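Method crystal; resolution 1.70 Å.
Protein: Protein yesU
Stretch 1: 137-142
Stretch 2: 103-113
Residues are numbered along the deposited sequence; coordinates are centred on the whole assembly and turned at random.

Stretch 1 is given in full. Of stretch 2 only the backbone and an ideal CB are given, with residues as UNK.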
ATOM      1  N   LYS A 137      -6.987   7.130  -6.841  1.00  4.77           N
ATOM      2  CA  LYS A 137      -6.967   6.283  -8.030  1.00  4.86           C
ATOM      3  C   LYS A 137      -6.218   7.011  -9.140  1.00  4.90           C
ATOM      4  O   LYS A 137      -6.531   8.163  -9.463  1.00  6.74           O
ATOM      5  CB  LYS A 137      -8.389   5.970  -8.497  1.00  5.95           C
ATOM      6  CG  LYS A 137      -8.445   5.025  -9.694  1.00  6.53           C
ATOM      7  CD  LYS A 137      -9.855   4.908 -10.254  1.00  6.69           C
ATOM      8  CE  LYS A 137      -9.929   3.859 -11.363  1.00  5.94           C
ATOM      9  NZ  LYS A 137     -11.288   3.806 -11.973  1.00  5.20           N
ATOM     10  N   SER A 138      -5.224   6.342  -9.714  1.00  6.03           N
ATOM     11  CA  SER A 138      -4.429   6.916 -10.800  1.00  6.00           C
ATOM     12  C   SER A 138      -4.461   5.943 -11.982  1.00  6.52           C
ATOM     13  O   SER A 138      -4.885   4.802 -11.810  1.00  8.24           O
ATOM     14  CB  SER A 138      -2.988   7.139 -10.329  1.00  7.48           C
ATOM     15  OG  SER A 138      -2.931   8.152  -9.342  1.00  8.72           O
ATOM     16  N   ARG A 139      -4.033   6.363 -13.176  1.00  7.45           N
ATOM     17  CA  ARG A 139      -3.516   7.701 -13.469  1.00  7.71           C
ATOM     18  C   ARG A 139      -4.544   8.792 -13.194  1.00  8.59           C
ATOM     19  O   ARG A 139      -5.716   8.640 -13.525  1.00  9.23           O
ATOM     20  CB  ARG A 139      -3.083   7.769 -14.943  1.00  8.54           C
ATOM     21  CG  ARG A 139      -2.298   9.021 -15.325  1.00 12.60           C
ATOM     22  CD  ARG A 139      -1.823   8.963 -16.781  1.00 17.30           C
ATOM     23  NE  ARG A 139      -0.733   9.906 -17.046  1.00 22.79           N
ATOM     24  CZ  ARG A 139      -0.880  11.223 -17.164  1.00 25.63           C
ATOM     25  NH1 ARG A 139       0.180  11.990 -17.401  1.00 25.99           N
ATOM     26  NH2 ARG A 139      -2.085  11.776 -17.062  1.00 27.40           N
ATOM     27  N   GLY A 140      -4.107   9.888 -12.579  1.00  8.70           N
ATOM     28  CA  GLY A 140      -5.035  10.969 -12.306  1.00  9.92           C
ATOM     29  C   GLY A 140      -5.010  11.564 -10.913  1.00  8.64           C
ATOM     30  O   GLY A 140      -5.557  12.641 -10.714  1.00  9.38           O
ATOM     31  N   PHE A 141      -4.404  10.874  -9.948  1.00  8.52           N
ATOM     32  CA  PHE A 141      -4.323  11.394  -8.583  1.00  9.33           C
ATOM     33  C   PHE A 141      -5.716  11.763  -8.048  1.00 10.09           C
ATOM     34  O   PHE A 141      -5.869  12.711  -7.277  1.00 10.74           O
ATOM     35  CB  PHE A 141      -3.416  12.632  -8.576  1.00 11.27           C
ATOM     36  CG  PHE A 141      -2.989  13.079  -7.204  1.00 14.54           C
ATOM     37  CD1 PHE A 141      -2.208  12.255  -6.400  1.00 14.53           C
ATOM     38  CD2 PHE A 141      -3.349  14.338  -6.726  1.00 15.15           C
ATOM     39  CE1 PHE A 141      -1.789  12.678  -5.138  1.00 15.32           C
ATOM     40  CE2 PHE A 141      -2.935  14.771  -5.466  1.00 16.97           C
ATOM     41  CZ  PHE A 141      -2.152  13.937  -4.671  1.00 16.27           C
ATOM     42  N   HIS A 142      -6.728  10.997  -8.448  1.00  8.18           N
ATOM     43  CA  HIS A 142      -8.099  11.269  -8.034  1.00  7.98           C
ATOM     44  C   HIS A 142      -8.390  10.844  -6.603  1.00  8.50           C
ATOM     45  O   HIS A 142      -8.178   9.691  -6.235  1.00  7.63           O
ATOM     46  CB  HIS A 142      -9.074  10.557  -8.969  1.00  7.36           C
ATOM     47  CG  HIS A 142      -8.874  10.885 -10.415  1.00  9.85           C
ATOM     48  ND1 HIS A 142      -9.075  12.148 -10.926  1.00  9.67           N
ATOM     49  CD2 HIS A 142      -8.495  10.111 -11.459  1.00  9.89           C
ATOM     50  CE1 HIS A 142      -8.830  12.139 -12.225  1.00 10.85           C
ATOM     51  NE2 HIS A 142      -8.477  10.915 -12.573  1.00 10.36           N
ATOM     52  N   UNK A 103       9.742   8.697  -7.300  1.00 11.49           N
ATOM     53  CA  UNK A 103       9.260  10.081  -7.347  1.00 11.14           C
ATOM     54  C   UNK A 103       7.759  10.001  -7.637  1.00  9.81           C
ATOM     55  O   UNK A 103       7.344   9.540  -8.699  1.00  8.77           O
ATOM     56  CB  UNK A 103       9.998  10.911  -8.399  1.00 11.14           C
ATOM     57  N   UNK A 104       6.956  10.472  -6.688  1.00 10.99           N
ATOM     58  CA  UNK A 104       5.499  10.377  -6.777  1.00 10.54           C
ATOM     59  C   UNK A 104       4.803  10.584  -8.123  1.00 10.52           C
ATOM     60  O   UNK A 104       3.982   9.761  -8.518  1.00  9.76           O
ATOM     61  CB  UNK A 104       4.914  11.403  -5.805  1.00 10.54           C
ATOM     62  N   UNK A 105       5.118  11.671  -8.847  1.00  9.94           N
ATOM     63  CA  UNK A 105       4.463  11.898 -10.139  1.00 10.40           C
ATOM     64  C   UNK A 105       4.606  10.752 -11.138  1.00  9.56           C
ATOM     65  O   UNK A 105       3.786  10.612 -12.048  1.00 10.00           O
ATOM     66  CB  UNK A 105       5.025  13.173 -10.770  1.00 10.40           C
ATOM     67  N   UNK A 106       5.641   9.933 -10.970  1.00  9.69           N
ATOM     68  CA  UNK A 106       5.862   8.803 -11.867  1.00 10.25           C
ATOM     69  C   UNK A 106       4.776   7.758 -11.652  1.00  9.35           C
ATOM     70  O   UNK A 106       4.505   6.939 -12.525  1.00  8.52           O
ATOM     71  CB  UNK A 106       7.247   8.193 -11.645  1.00 10.25           C
ATOM     72  N   UNK A 107       4.151   7.804 -10.479  1.00  8.26           N
ATOM     73  CA  UNK A 107       3.114   6.850 -10.128  1.00  8.07           C
ATOM     74  C   UNK A 107       1.694   7.363 -10.332  1.00  8.36           C
ATOM     75  O   UNK A 107       0.830   6.606 -10.755  1.00  9.26           O
ATOM     76  CB  UNK A 107       3.290   6.430  -8.667  1.00  8.07           C
ATOM     77  N   UNK A 108       1.445   8.639 -10.047  1.00  9.16           N
ATOM     78  CA  UNK A 108       0.092   9.159 -10.227  1.00  8.35           C
ATOM     79  C   UNK A 108      -0.149   9.882 -11.546  1.00  9.23           C
ATOM     80  O   UNK A 108      -1.301  10.079 -11.943  1.00  8.70           O
ATOM     81  CB  UNK A 108      -0.234  10.113  -9.077  1.00  8.35           C
ATOM     82  N   UNK A 109       0.930  10.248 -12.233  1.00  9.93           N
ATOM     83  CA  UNK A 109       0.836  10.948 -13.513  1.00 10.71           C
ATOM     84  C   UNK A 109       1.853  10.405 -14.520  1.00 11.46           C
ATOM     85  O   UNK A 109       2.487  11.170 -15.253  1.00 12.71           O
ATOM     86  CB  UNK A 109       1.048  12.450 -13.311  1.00 10.71           C
ATOM     87  N   UNK A 110       2.001   9.083 -14.553  1.00 11.59           N
ATOM     88  CA  UNK A 110       2.945   8.456 -15.463  1.00 11.53           C
ATOM     89  C   UNK A 110       2.241   7.570 -16.471  1.00 11.27           C
ATOM     90  O   UNK A 110       1.208   7.957 -17.018  1.00 13.18           O
ATOM     91  CB  UNK A 110       3.976   7.641 -14.680  1.00 11.53           C
ATOM     92  N   UNK A 111       2.788   6.385 -16.727  1.00 11.56           N
ATOM     93  CA  UNK A 111       2.159   5.481 -17.681  1.00 11.60           C
ATOM     94  C   UNK A 111       1.597   4.223 -17.030  1.00 10.61           C
ATOM     95  O   UNK A 111       1.528   3.166 -17.657  1.00 11.57           O
ATOM     96  CB  UNK A 111       3.168   5.089 -18.762  1.00 11.60           C
ATOM     97  N   UNK A 112       1.193   4.338 -15.768  1.00  9.59           N
ATOM     98  CA  UNK A 112       0.609   3.198 -15.065  1.00  9.55           C
ATOM     99  C   UNK A 112      -0.693   3.617 -14.399  1.00 10.35           C
ATOM    100  O   UNK A 112      -0.965   4.808 -14.248  1.00 10.20           O
ATOM    101  CB  UNK A 112       1.585   2.637 -14.029  1.00  9.55           C
ATOM    102  N   UNK A 113      -1.497   2.625 -14.024  1.00  8.76           N
ATOM    103  CA  UNK A 113      -2.744   2.858 -13.313  1.00  7.11           C
ATOM    104  C   UNK A 113      -2.576   2.109 -12.008  1.00  7.67           C
ATOM    105  O   UNK A 113      -1.850   1.117 -11.955  1.00  6.43           O
ATOM    106  CB  UNK A 113      -3.973   2.399 -14.100  1.00  7.11           C
TER

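Position 103 lies far from stretch 1, and the visible atoms there set no demand. Many residues would suit. It is Thr 103.

At 104 the CB points toward stretch 1, but nothing of that stretch lies within 5.5 Å of it. The Phe 141 ring waits farther out, so a long apolar or aromatic side chain could reach it. The residue is Tyr 104. Its CE2 comes to 3.5 Å from Phe 141 CE1, with the ring planes at 84°.

Positions 105 and 106 open a short helix and are out of reach. They are Pro 105 and Glu 106. Glu 106 OE1 accepts from Thr 103 N at 3.1 Å.

At 107 the CB points sideways and meets nothing nearby, so stretch 1 hardly restricts the choice. It is Tyr 107, whose side chain leads away.

Position 108 is tightly placed. Its ideal CB is 3.3 Å from Ser 138 OG and 4.0 Å from Phe 141 CD1. A flat ring would suit the neighbouring phenyl, and an apolar chain could also pack there. Gly 140 N donates to the O of 108 at 2.9 Å, nearly straight. The residue is His 108. Phe 141 CD1 lies over one face of its ring, 3.8 Å from His 108 CD2.

At 109 the chain leaves helical angles and the CB points away, 4.2 Å from Arg 139 NH1. A small or polar residue would fit beside the guanidinium. It is Ser 109. Its OG and His 108 ND1 are hydrogen-bonded at 2.7 Å; its CA lies over one face of the guanidinium. A water bridges Ser 109 O (3.1 Å) and Arg 139 NH1 (2.9 Å).

At 110 phi/psi is -117/-137, and an ideal CB would lie 2.3 Å from the O of 106. That clash favours glycine, and Gly 110 is found. Its O accepts from Arg 139 NE at 2.8 Å.

The CB atoms of 111 and 112 point away from stretch 1, which leaves the choice open. At 112 the extended backbone would suit a beta-branched residue. They are Asp 111 and Ile 112.

At 113 the CB points sideways, 3.4 Å from Ser 138 O and 4.1 Å from Arg 139 N. That amide is a donor, so a short side chain with an acceptor, such as Asn, Asp or Ser, would suit. The residue is Asn 113. Arg 139 N, the nitrogen of the cis peptide bond, donates to Asn 113 OD1 at 2.9 Å and 171°.

Stretch 2, residues 103-113: TYPEYHSGDIN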
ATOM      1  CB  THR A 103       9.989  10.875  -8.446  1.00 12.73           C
ATOM      2  OG1 THR A 103      11.402  10.653  -8.326  1.00 15.54           O
ATOM      3  CG2 THR A 103       9.718  12.363  -8.294  1.00 14.11           C
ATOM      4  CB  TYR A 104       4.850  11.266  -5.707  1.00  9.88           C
ATOM      5  CG  TYR A 104       3.469  10.800  -5.271  1.00  8.44           C
ATOM      6  CD1 TYR A 104       3.094   9.457  -5.373  1.00  8.35           C
ATOM      7  CD2 TYR A 104       2.559  11.686  -4.701  1.00  8.52           C
ATOM      8  CE1 TYR A 104       1.845   9.014  -4.916  1.00  9.51           C
ATOM      9  CE2 TYR A 104       1.313  11.252  -4.234  1.00  8.99           C
ATOM     10  CZ  TYR A 104       0.963   9.918  -4.346  1.00  8.94           C
ATOM     11  OH  TYR A 104      -0.262   9.488  -3.886  1.00 11.28           O
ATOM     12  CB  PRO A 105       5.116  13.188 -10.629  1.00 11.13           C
ATOM     13  CG  PRO A 105       5.369  13.924  -9.350  1.00 11.25           C
ATOM     14  CD  PRO A 105       5.946  12.830  -8.474  1.00 10.83           C
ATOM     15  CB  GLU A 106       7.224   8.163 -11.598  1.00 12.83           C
ATOM     16  CG  GLU A 106       8.386   9.136 -11.627  1.00 15.32           C
ATOM     17  CD  GLU A 106       9.680   8.503 -11.158  1.00 17.47           C
ATOM     18  OE1 GLU A 106       9.626   7.670 -10.228  1.00 16.65           O
ATOM     19  OE2 GLU A 106      10.749   8.846 -11.704  1.00 17.08           O
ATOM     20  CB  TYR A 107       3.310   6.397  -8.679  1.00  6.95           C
ATOM     21  CG  TYR A 107       4.679   5.801  -8.454  1.00  7.41           C
ATOM     22  CD1 TYR A 107       4.906   4.430  -8.614  1.00  8.91           C
ATOM     23  CD2 TYR A 107       5.768   6.619  -8.170  1.00  8.68           C
ATOM     24  CE1 TYR A 107       6.194   3.896  -8.503  1.00  8.35           C
ATOM     25  CE2 TYR A 107       7.049   6.102  -8.058  1.00  9.82           C
ATOM     26  CZ  TYR A 107       7.259   4.744  -8.230  1.00  7.75           C
ATOM     27  OH  TYR A 107       8.541   4.253  -8.157  1.00  8.33           O
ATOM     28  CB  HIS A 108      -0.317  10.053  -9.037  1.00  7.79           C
ATOM     29  CG  HIS A 108       0.518  11.284  -8.859  1.00  8.50           C
ATOM     30  ND1 HIS A 108       0.580  12.290  -9.800  1.00 10.08           N
ATOM     31  CD2 HIS A 108       1.264  11.707  -7.810  1.00 10.56           C
ATOM     32  CE1 HIS A 108       1.322  13.280  -9.338  1.00 10.56           C
ATOM     33  NE2 HIS A 108       1.750  12.953  -8.131  1.00 11.74           N
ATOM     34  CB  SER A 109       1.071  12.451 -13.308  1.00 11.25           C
ATOM     35  OG  SER A 109       0.131  13.004 -12.399  1.00 13.03           O
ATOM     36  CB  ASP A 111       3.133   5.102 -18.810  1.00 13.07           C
ATOM     37  CG  ASP A 111       4.387   4.413 -18.309  1.00 15.12           C
ATOM     38  OD1 ASP A 111       4.447   4.053 -17.116  1.00 15.24           O
ATOM     39  OD2 ASP A 111       5.319   4.225 -19.123  1.00 16.96           O
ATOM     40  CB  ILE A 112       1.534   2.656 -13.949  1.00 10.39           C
ATOM     41  CG1 ILE A 112       1.712   3.714 -12.854  1.00  8.36           C
ATOM     42  CG2 ILE A 112       2.880   2.246 -14.534  1.00 12.70           C
ATOM     43  CD1 ILE A 112       2.428   3.204 -11.612  1.00 11.00           C
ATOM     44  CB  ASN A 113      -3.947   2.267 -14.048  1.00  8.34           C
ATOM     45  CG  ASN A 113      -4.370   3.093 -15.239  1.00  9.40           C
ATOM     46  OD1 ASN A 113      -4.318   4.322 -15.206  1.00 10.43           O
ATOM     47  ND2 ASN A 113      -4.814   2.421 -16.295  1.00  8.69           N
TER
HETATM   48  O   HOH W   1       2.627  10.887 -18.360  1.00 28.02           O
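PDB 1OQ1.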